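PDB 2IMZ: endonuclease PI-MtuI from Mycobacterium tuberculosis, which is a RecA intein whose splicing domain, the part crystallised, probably excises itself from its precursor and joins the flanking protein segments. Local coordinates for residues A[81-84]-A[85-88]. The protein carries 1 engineered substitution. Residues are numbered along the deposited sequence; the frame is centred on the assembly and turned at random.
Sequences WRAA and GELR
The guanidinium of R82 carries the CD2 methyl of L87 over the centre of one face, with CZ and CD2 3.5 Å apart, while E86 O approaches the same group obliquely. The flat end of R88 is engaged differently: its carbonyl partners lie near the guanidinium plane, and G85 C sits at its edge. Both arginines dress a short 3-10 turn that follows strand 80-83 of the intein splicing (HINT) domain, an instructive case of a strand end turned by two successive i to i+3 bonds. E86 N donates to A83 O (2.9 Å, N-H...O 161°) and L87 N to A84 O (3.1 Å), each donor standing above the plane of its carbonyl.

The bend at chi3 of R82 (61°), after an extended chi2, brings the guanidinium back over the leucine. NH2 stays 3.5 Å from E86 O without a direct bond; a water accepts from NH2 and donates to that carbonyl, bridging the gap. The E86 carboxylate makes no salt bridge with R82, whose NH2 is 5.5 Å from E86 OE1. CG of E86 lies anti to the residue's own carbonyl carbon (chi1 -65°), and the extended chain beyond it sets OE2 3.1 Å from A83 CB. L87 meanwhile presses CB and CG against A84 O and touches L59 of strand 54-61, whereas A84 packs on I57 of that strand. The small hairpin of 74-77 and 80-83 is thus packed against a strand of the larger sheet at this turn.

A second water donates to both A84 O and L87 O, tying the turn's carbonyls together. Its L87 acceptor is also gripped by R88, whose NH1 gives one N-H to L87 O at 2.8 Å and the other to G85 O at 3.2 Å.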
ATOM      1  N   TRP A  81      -9.885   3.000  -5.529  1.00 21.37           N
ATOM      2  CA  TRP A  81      -8.658   3.750  -5.297  1.00 19.08           C
ATOM      3  C   TRP A  81      -8.281   4.648  -6.466  1.00 19.70           C
ATOM      4  O   TRP A  81      -8.333   4.240  -7.628  1.00 20.49           O
ATOM      5  CB  TRP A  81      -7.505   2.788  -4.992  1.00 17.72           C
ATOM      6  CG  TRP A  81      -7.750   1.970  -3.770  1.00 15.29           C
ATOM      7  CD1 TRP A  81      -8.162   0.672  -3.718  1.00 15.91           C
ATOM      8  CD2 TRP A  81      -7.666   2.420  -2.415  1.00 14.29           C
ATOM      9  NE1 TRP A  81      -8.344   0.283  -2.412  1.00 14.96           N
ATOM     10  CE2 TRP A  81      -8.046   1.339  -1.591  1.00 13.96           C
ATOM     11  CE3 TRP A  81      -7.309   3.637  -1.817  1.00 14.08           C
ATOM     12  CZ2 TRP A  81      -8.080   1.435  -0.195  1.00 13.48           C
ATOM     13  CZ3 TRP A  81      -7.344   3.734  -0.428  1.00 12.95           C
ATOM     14  CH2 TRP A  81      -7.727   2.635   0.367  1.00 14.33           C
ATOM     15  N   ARG A  82      -7.905   5.882  -6.147  1.00 20.02           N
ATOM     16  CA  ARG A  82      -7.501   6.850  -7.153  1.00 20.26           C
ATOM     17  C   ARG A  82      -6.274   7.595  -6.656  1.00 19.23           C
ATOM     18  O   ARG A  82      -6.160   7.892  -5.466  1.00 19.40           O
ATOM     19  CB  ARG A  82      -8.632   7.848  -7.421  1.00 21.74           C
ATOM     20  CG  ARG A  82      -9.901   7.219  -7.969  1.00 24.03           C
ATOM     21  CD  ARG A  82     -10.938   8.281  -8.279  1.00 28.08           C
ATOM     22  NE  ARG A  82     -10.453   9.213  -9.289  1.00 29.97           N
ATOM     23  CZ  ARG A  82     -11.075  10.335  -9.633  1.00 32.43           C
ATOM     24  NH1 ARG A  82     -12.217  10.673  -9.047  1.00 33.22           N
ATOM     25  NH2 ARG A  82     -10.552  11.123 -10.561  1.00 33.55           N
ATOM     26  N   ALA A  83      -5.356   7.889  -7.569  1.00 18.19           N
ATOM     27  CA  ALA A  83      -4.143   8.613  -7.219  1.00 16.82           C
ATOM     28  C   ALA A  83      -4.525  10.039  -6.825  1.00 17.80           C
ATOM     29  O   ALA A  83      -5.301  10.697  -7.517  1.00 18.04           O
ATOM     30  CB  ALA A  83      -3.182   8.629  -8.402  1.00 18.92           C
ATOM     31  N   ALA A  84      -3.979  10.514  -5.713  1.00 15.94           N
ATOM     32  CA  ALA A  84      -4.290  11.853  -5.230  1.00 16.06           C
ATOM     33  C   ALA A  84      -4.129  12.909  -6.321  1.00 17.99           C
ATOM     34  O   ALA A  84      -4.954  13.812  -6.442  1.00 17.25           O
ATOM     35  CB  ALA A  84      -3.403  12.192  -4.040  1.00 15.44           C
ATOM     36  N   GLY A  85      -3.072  12.777  -7.117  1.00 19.09           N
ATOM     37  CA  GLY A  85      -2.803  13.736  -8.177  1.00 20.67           C
ATOM     38  C   GLY A  85      -3.829  13.802  -9.294  1.00 21.00           C
ATOM     39  O   GLY A  85      -3.778  14.709 -10.128  1.00 21.61           O
ATOM     40  N   GLU A  86      -4.759  12.852  -9.318  1.00 20.75           N
ATOM     41  CA  GLU A  86      -5.790  12.819 -10.349  1.00 21.97           C
ATOM     42  C   GLU A  86      -7.120  13.387  -9.863  1.00 21.58           C
ATOM     43  O   GLU A  86      -8.046  13.588 -10.650  1.00 20.80           O
ATOM     44  CB  GLU A  86      -5.982  11.387 -10.839  1.00 24.56           C
ATOM     45  CG  GLU A  86      -4.752  10.831 -11.542  1.00 30.64           C
ATOM     46  CD  GLU A  86      -4.860   9.348 -11.826  1.00 34.26           C
ATOM     47  OE1 GLU A  86      -5.855   8.933 -12.454  1.00 37.20           O
ATOM     48  OE2 GLU A  86      -3.942   8.600 -11.423  1.00 38.61           O
ATOM     49  N   LEU A  87      -7.210  13.652  -8.564  1.00 20.27           N
ATOM     50  CA  LEU A  87      -8.434  14.194  -7.991  1.00 19.47           C
ATOM     51  C   LEU A  87      -8.573  15.685  -8.273  1.00 19.21           C
ATOM     52  O   LEU A  87      -7.587  16.420  -8.328  1.00 19.73           O
ATOM     53  CB  LEU A  87      -8.466  13.936  -6.485  1.00 18.94           C
ATOM     54  CG  LEU A  87      -8.428  12.447  -6.136  1.00 18.20           C
ATOM     55  CD1 LEU A  87      -8.381  12.273  -4.629  1.00 19.04           C
ATOM     56  CD2 LEU A  87      -9.649  11.753  -6.720  1.00 20.63           C
ATOM     57  N   ARG A  88      -9.815  16.120  -8.454  1.00 19.40           N
ATOM     58  CA  ARG A  88     -10.099  17.517  -8.748  1.00 19.20           C
ATOM     59  C   ARG A  88     -11.171  18.070  -7.830  1.00 18.59           C
ATOM     60  O   ARG A  88     -11.867  17.326  -7.138  1.00 17.70           O
ATOM     61  CB  ARG A  88     -10.563  17.658 -10.202  1.00 21.39           C
ATOM     62  CG  ARG A  88      -9.525  17.239 -11.229  1.00 25.35           C
ATOM     63  CD  ARG A  88      -8.399  18.254 -11.328  1.00 27.09           C
ATOM     64  NE  ARG A  88      -7.390  17.851 -12.303  1.00 31.20           N
ATOM     65  CZ  ARG A  88      -6.451  16.937 -12.081  1.00 34.21           C
ATOM     66  NH1 ARG A  88      -6.379  16.325 -10.906  1.00 33.85           N
ATOM     67  NH2 ARG A  88      -5.585  16.630 -13.038  1.00 35.27           N
TER
HETATM   68  O   HOH W   1     -10.877  13.910 -11.182  1.00 31.25           O
HETATM   69  O   HOH W   2      -4.852  16.534  -7.362  1.00 19.17           O